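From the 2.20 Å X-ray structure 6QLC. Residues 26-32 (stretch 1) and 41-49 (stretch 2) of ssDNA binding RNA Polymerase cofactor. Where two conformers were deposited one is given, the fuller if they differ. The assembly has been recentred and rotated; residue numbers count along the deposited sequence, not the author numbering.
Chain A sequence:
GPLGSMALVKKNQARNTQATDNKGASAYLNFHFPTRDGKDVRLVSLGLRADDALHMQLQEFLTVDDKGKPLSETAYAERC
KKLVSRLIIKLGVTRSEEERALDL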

ATOM      1  N   SER A  26       8.495 -16.454  -0.774  1.00 83.95           N
ATOM      2  CA  SER A  26       7.283 -15.830  -1.301  1.00 85.06           C
ATOM      3  C   SER A  26       7.619 -14.438  -1.819  1.00 79.08           C
ATOM      4  O   SER A  26       8.670 -13.875  -1.503  1.00 73.47           O
ATOM      5  CB  SER A  26       6.173 -15.751  -0.245  1.00 76.94           C
ATOM      6  OG  SER A  26       6.666 -15.267   0.991  1.00 77.16           O
ATOM      7  N   ALA A  27       6.710 -13.890  -2.621  1.00 73.06           N
ATOM      8  CA  ALA A  27       6.871 -12.553  -3.169  1.00 61.74           C
ATOM      9  C   ALA A  27       6.072 -11.548  -2.348  1.00 63.26           C
ATOM     10  O   ALA A  27       5.060 -11.895  -1.735  1.00 58.49           O
ATOM     11  CB  ALA A  27       6.435 -12.506  -4.629  1.00 48.93           C
ATOM     12  N   TYR A  28       6.552 -10.298  -2.329  1.00 49.48           N
ATOM     13  CA  TYR A  28       5.932  -9.206  -1.591  1.00 45.10           C
ATOM     14  C   TYR A  28       5.788  -7.997  -2.501  1.00 50.93           C
ATOM     15  O   TYR A  28       6.637  -7.737  -3.358  1.00 51.00           O
ATOM     16  CB  TYR A  28       6.757  -8.814  -0.331  1.00 52.58           C
ATOM     17  CG  TYR A  28       6.575  -9.791   0.816  1.00 60.91           C
ATOM     18  CD1 TYR A  28       6.945 -11.128   0.676  1.00 74.73           C
ATOM     19  CD2 TYR A  28       6.001  -9.396   2.023  1.00 69.32           C
ATOM     20  CE1 TYR A  28       6.761 -12.047   1.700  1.00 73.41           C
ATOM     21  CE2 TYR A  28       5.816 -10.318   3.069  1.00 75.16           C
ATOM     22  CZ  TYR A  28       6.202 -11.643   2.892  1.00 80.85           C
ATOM     23  OH  TYR A  28       6.036 -12.578   3.894  1.00 91.88           O
ATOM     24  N   LEU A  29       4.708  -7.253  -2.311  1.00 49.55           N
ATOM     25  CA  LEU A  29       4.533  -5.961  -2.962  1.00 50.34           C
ATOM     26  C   LEU A  29       4.764  -4.875  -1.928  1.00 46.84           C
ATOM     27  O   LEU A  29       3.973  -4.736  -0.992  1.00 56.59           O
ATOM     28  CB  LEU A  29       3.138  -5.823  -3.558  1.00 54.82           C
ATOM     29  CG  LEU A  29       3.072  -4.621  -4.482  1.00 48.69           C
ATOM     30  CD1 LEU A  29       3.594  -5.029  -5.822  1.00 47.14           C
ATOM     31  CD2 LEU A  29       1.666  -4.104  -4.596  1.00 46.66           C
ATOM     32  N   ASN A  30       5.818  -4.088  -2.118  1.00 46.29           N
ATOM     33  CA  ASN A  30       6.242  -3.087  -1.153  1.00 52.84           C
ATOM     34  C   ASN A  30       5.930  -1.685  -1.639  1.00 46.50           C
ATOM     35  O   ASN A  30       6.235  -1.325  -2.783  1.00 42.78           O
ATOM     36  CB  ASN A  30       7.728  -3.231  -0.883  1.00 49.37           C
ATOM     37  CG  ASN A  30       8.045  -4.558  -0.259  1.00 57.14           C
ATOM     38  OD1 ASN A  30       7.633  -4.824   0.866  1.00 56.02           O
ATOM     39  ND2 ASN A  30       8.728  -5.424  -0.999  1.00 60.29           N
ATOM     40  N   PHE A  31       5.363  -0.888  -0.753  1.00 44.38           N
ATOM     41  CA  PHE A  31       5.018   0.492  -1.047  1.00 40.68           C
ATOM     42  C   PHE A  31       6.026   1.381  -0.326  1.00 47.43           C
ATOM     43  O   PHE A  31       6.011   1.460   0.905  1.00 41.89           O
ATOM     44  CB  PHE A  31       3.592   0.786  -0.592  1.00 50.41           C
ATOM     45  CG  PHE A  31       2.554  -0.023  -1.311  1.00 46.63           C
ATOM     46  CD1 PHE A  31       2.416  -1.380  -1.064  1.00 52.58           C
ATOM     47  CD2 PHE A  31       1.739   0.572  -2.255  1.00 43.60           C
ATOM     48  CE1 PHE A  31       1.472  -2.135  -1.734  1.00 50.97           C
ATOM     49  CE2 PHE A  31       0.790  -0.165  -2.923  1.00 57.27           C
ATOM     50  CZ  PHE A  31       0.657  -1.528  -2.665  1.00 51.23           C
ATOM     51  N   HIS A  32       6.890   2.056  -1.086  1.00 42.99           N
ATOM     52  CA  HIS A  32       7.876   2.957  -0.501  1.00 50.93           C
ATOM     53  C   HIS A  32       7.467   4.404  -0.692  1.00 48.78           C
ATOM     54  O   HIS A  32       6.793   4.755  -1.665  1.00 48.20           O
ATOM     55  CB  HIS A  32       9.257   2.742  -1.116  1.00 42.09           C
ATOM     56  CG  HIS A  32       9.924   1.493  -0.644  1.00 51.69           C
ATOM     57  ND1 HIS A  32       9.704   0.267  -1.237  1.00 61.84           N
ATOM     58  CD2 HIS A  32      10.773   1.269   0.387  1.00 50.16           C
ATOM     59  CE1 HIS A  32      10.401  -0.656  -0.599  1.00 57.97           C
ATOM     60  NE2 HIS A  32      11.061  -0.075   0.388  1.00 65.62           N
ATOM     61  N   VAL A  41      11.294   5.210   2.741  1.00 48.65           N
ATOM     62  CA  VAL A  41      10.885   4.304   3.807  1.00 50.30           C
ATOM     63  C   VAL A  41       9.770   3.396   3.282  1.00 44.68           C
ATOM     64  O   VAL A  41       8.895   3.838   2.530  1.00 51.76           O
ATOM     65  CB  VAL A  41      10.445   5.084   5.064  1.00 37.93           C
ATOM     66  CG1 VAL A  41       9.189   5.904   4.799  1.00 42.23           C
ATOM     67  CG2 VAL A  41      10.258   4.162   6.257  1.00 46.77           C
ATOM     68  N   ARG A  42       9.804   2.130   3.679  0.51 47.05           N
ATOM     69  CA  ARG A  42       8.801   1.151   3.248  0.51 51.12           C
ATOM     70  C   ARG A  42       7.559   1.311   4.121  0.51 47.83           C
ATOM     71  O   ARG A  42       7.542   0.889   5.278  0.51 48.35           O
ATOM     72  CB  ARG A  42       9.368  -0.262   3.336  0.51 50.21           C
ATOM     73  CG  ARG A  42       8.383  -1.365   2.973  0.51 52.40           C
ATOM     74  CD  ARG A  42       9.030  -2.736   3.106  0.51 51.40           C
ATOM     75  NE  ARG A  42      10.009  -2.970   2.053  0.51 54.83           N
ATOM     76  CZ  ARG A  42      10.880  -3.972   2.050  0.51 60.93           C
ATOM     77  NH1 ARG A  42      10.898  -4.840   3.051  0.51 55.22           N
ATOM     78  NH2 ARG A  42      11.731  -4.105   1.040  0.51 59.98           N
ATOM     79  N   LEU A  43       6.514   1.942   3.573  1.00 42.82           N
ATOM     80  CA  LEU A  43       5.307   2.197   4.355  1.00 48.59           C
ATOM     81  C   LEU A  43       4.609   0.897   4.734  1.00 48.81           C
ATOM     82  O   LEU A  43       4.326   0.655   5.914  1.00 61.25           O
ATOM     83  CB  LEU A  43       4.357   3.107   3.579  1.00 46.25           C
ATOM     84  CG  LEU A  43       4.615   4.586   3.827  1.00 59.04           C
ATOM     85  CD1 LEU A  43       3.713   5.463   2.960  1.00 59.78           C
ATOM     86  CD2 LEU A  43       4.413   4.868   5.299  1.00 56.28           C
ATOM     87  N   VAL A  44       4.313   0.054   3.744  1.00 57.43           N
ATOM     88  CA  VAL A  44       3.521  -1.159   3.930  1.00 43.71           C
ATOM     89  C   VAL A  44       4.046  -2.213   2.973  1.00 47.45           C
ATOM     90  O   VAL A  44       4.567  -1.902   1.897  1.00 48.12           O
ATOM     91  CB  VAL A  44       2.008  -0.948   3.676  1.00 55.80           C
ATOM     92  CG1 VAL A  44       1.499   0.215   4.439  1.00 67.28           C
ATOM     93  CG2 VAL A  44       1.739  -0.711   2.213  1.00 51.57           C
ATOM     94  N   SER A  45       3.888  -3.471   3.370  1.00 42.28           N
ATOM     95  CA  SER A  45       4.256  -4.603   2.535  1.00 59.99           C
ATOM     96  C   SER A  45       3.044  -5.508   2.352  1.00 55.62           C
ATOM     97  O   SER A  45       2.277  -5.725   3.294  1.00 53.97           O
ATOM     98  CB  SER A  45       5.411  -5.379   3.163  1.00 51.43           C
ATOM     99  OG  SER A  45       6.210  -5.978   2.169  1.00 60.57           O
ATOM    100  N   LEU A  46       2.861  -6.032   1.142  1.00 53.13           N
ATOM    101  CA  LEU A  46       1.793  -6.987   0.868  1.00 48.15           C
ATOM    102  C   LEU A  46       2.404  -8.305   0.430  1.00 40.46           C
ATOM    103  O   LEU A  46       3.047  -8.373  -0.622  1.00 49.44           O
ATOM    104  CB  LEU A  46       0.843  -6.478  -0.212  1.00 48.29           C
ATOM    105  CG  LEU A  46      -0.175  -7.535  -0.669  1.00 56.42           C
ATOM    106  CD1 LEU A  46      -1.212  -7.852   0.424  1.00 47.59           C
ATOM    107  CD2 LEU A  46      -0.848  -7.106  -1.951  1.00 54.92           C
ATOM    108  N   GLY A  47       2.197  -9.349   1.229  1.00 53.08           N
ATOM    109  CA  GLY A  47       2.591 -10.687   0.815  1.00 50.90           C
ATOM    110  C   GLY A  47       1.613 -11.220  -0.214  1.00 51.73           C
ATOM    111  O   GLY A  47       0.399 -11.218   0.010  1.00 52.72           O
ATOM    112  N   LEU A  48       2.144 -11.668  -1.354  1.00 49.40           N
ATOM    113  CA  LEU A  48       1.337 -12.194  -2.454  1.00 61.37           C
ATOM    114  C   LEU A  48       1.193 -13.702  -2.260  1.00 73.06           C
ATOM    115  O   LEU A  48       2.100 -14.475  -2.585  1.00 69.15           O
ATOM    116  CB  LEU A  48       1.961 -11.854  -3.805  1.00 49.74           C
ATOM    117  CG  LEU A  48       2.436 -10.401  -3.955  1.00 58.11           C
ATOM    118  CD1 LEU A  48       3.120 -10.205  -5.293  1.00 41.20           C
ATOM    119  CD2 LEU A  48       1.273  -9.452  -3.817  1.00 47.55           C
ATOM    120  N   ARG A  49       0.047 -14.110  -1.722  1.00 59.92           N
ATOM    121  CA  ARG A  49      -0.255 -15.515  -1.485  1.00 64.69           C
ATOM    122  C   ARG A  49      -0.587 -16.220  -2.799  1.00 70.22           C
ATOM    123  O   ARG A  49      -1.373 -15.710  -3.606  1.00 58.08           O
ATOM    124  CB  ARG A  49      -1.419 -15.631  -0.503  1.00 59.97           C
ATOM    125  CG  ARG A  49      -1.236 -14.810   0.765  1.00 61.64           C
ATOM    126  CD  ARG A  49      -2.532 -14.664   1.539  0.68 67.52           C
ATOM    127  NE  ARG A  49      -3.160 -15.955   1.804  0.68 66.63           N
ATOM    128  CZ  ARG A  49      -2.942 -16.686   2.893  0.68 76.44           C
ATOM    129  NH1 ARG A  49      -2.108 -16.253   3.829  0.68 74.13           N
ATOM    130  NH2 ARG A  49      -3.559 -17.850   3.045  0.68 86.42           N
TER

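The two stretches are neighbouring antiparallel strands of one sheet, and together they bury 697 Å² of surface. Backbone hydrogen bonds form the main link. Leu29 and Leu46 bond in both directions: Leu29 N to Leu46 O is 2.6 Å, and Leu46 N to Leu29 O is 2.7 Å. Leu48 N donates to Ala27 O at 2.9 Å. Phe31 N donates to Val44 O, also at 2.9 Å and nearly straight.

Between Phe31 and His32 the register shifts by one residue, a beta bulge. Phe31 O therefore accepts from Leu43 N, at 2.8 Å and a more bent angle, and His32 pairs with Arg42. Leu43 has phi/psi of -66/-54, unlike the extended residues around it.

Between the bonded pairs, where the strands lie close, there are CA-H...O contacts. Tyr28 CA lies 3.2 Å from Leu46 O, and His32 CA lies 3.3 Å from Val41 O.

One face of the sheet is apolar. It carries Ala27, Leu29, Phe31, Val44, Leu46 and Leu48. Phe31 CD1 meets Val44 CG2 at 3.4 Å. Leu29 CB is 4.1 Å from Leu46 CB and 4.1 Å from Leu48 CD2. The small Ala27 still reaches Leu48, with CB 4.1 Å from CD1. Leu29, Phe31, Val44 and Leu48 are buried, which suits side chains with no polar groups to satisfy.

The other face is more polar, with Tyr28, Asn30, His32, Arg42 and Ser45. Here rings pack on aliphatic carbon. Gly47 CA sits over one face of the Tyr28 ring; having no side chain, Gly47 presents its backbone carbon. Ser45 OG lies at the edge of that ring, 3.4 Å from Tyr28 CD2. Arg42 CG lies over one face of the His32 ring, so the arginine contributes its methylene chain. The CA-to-CB bond of Asn30 points to this face, but the end of its side chain comes nearer to stretch 2, and its OD1 lies over one face of the Arg42 guanidinium.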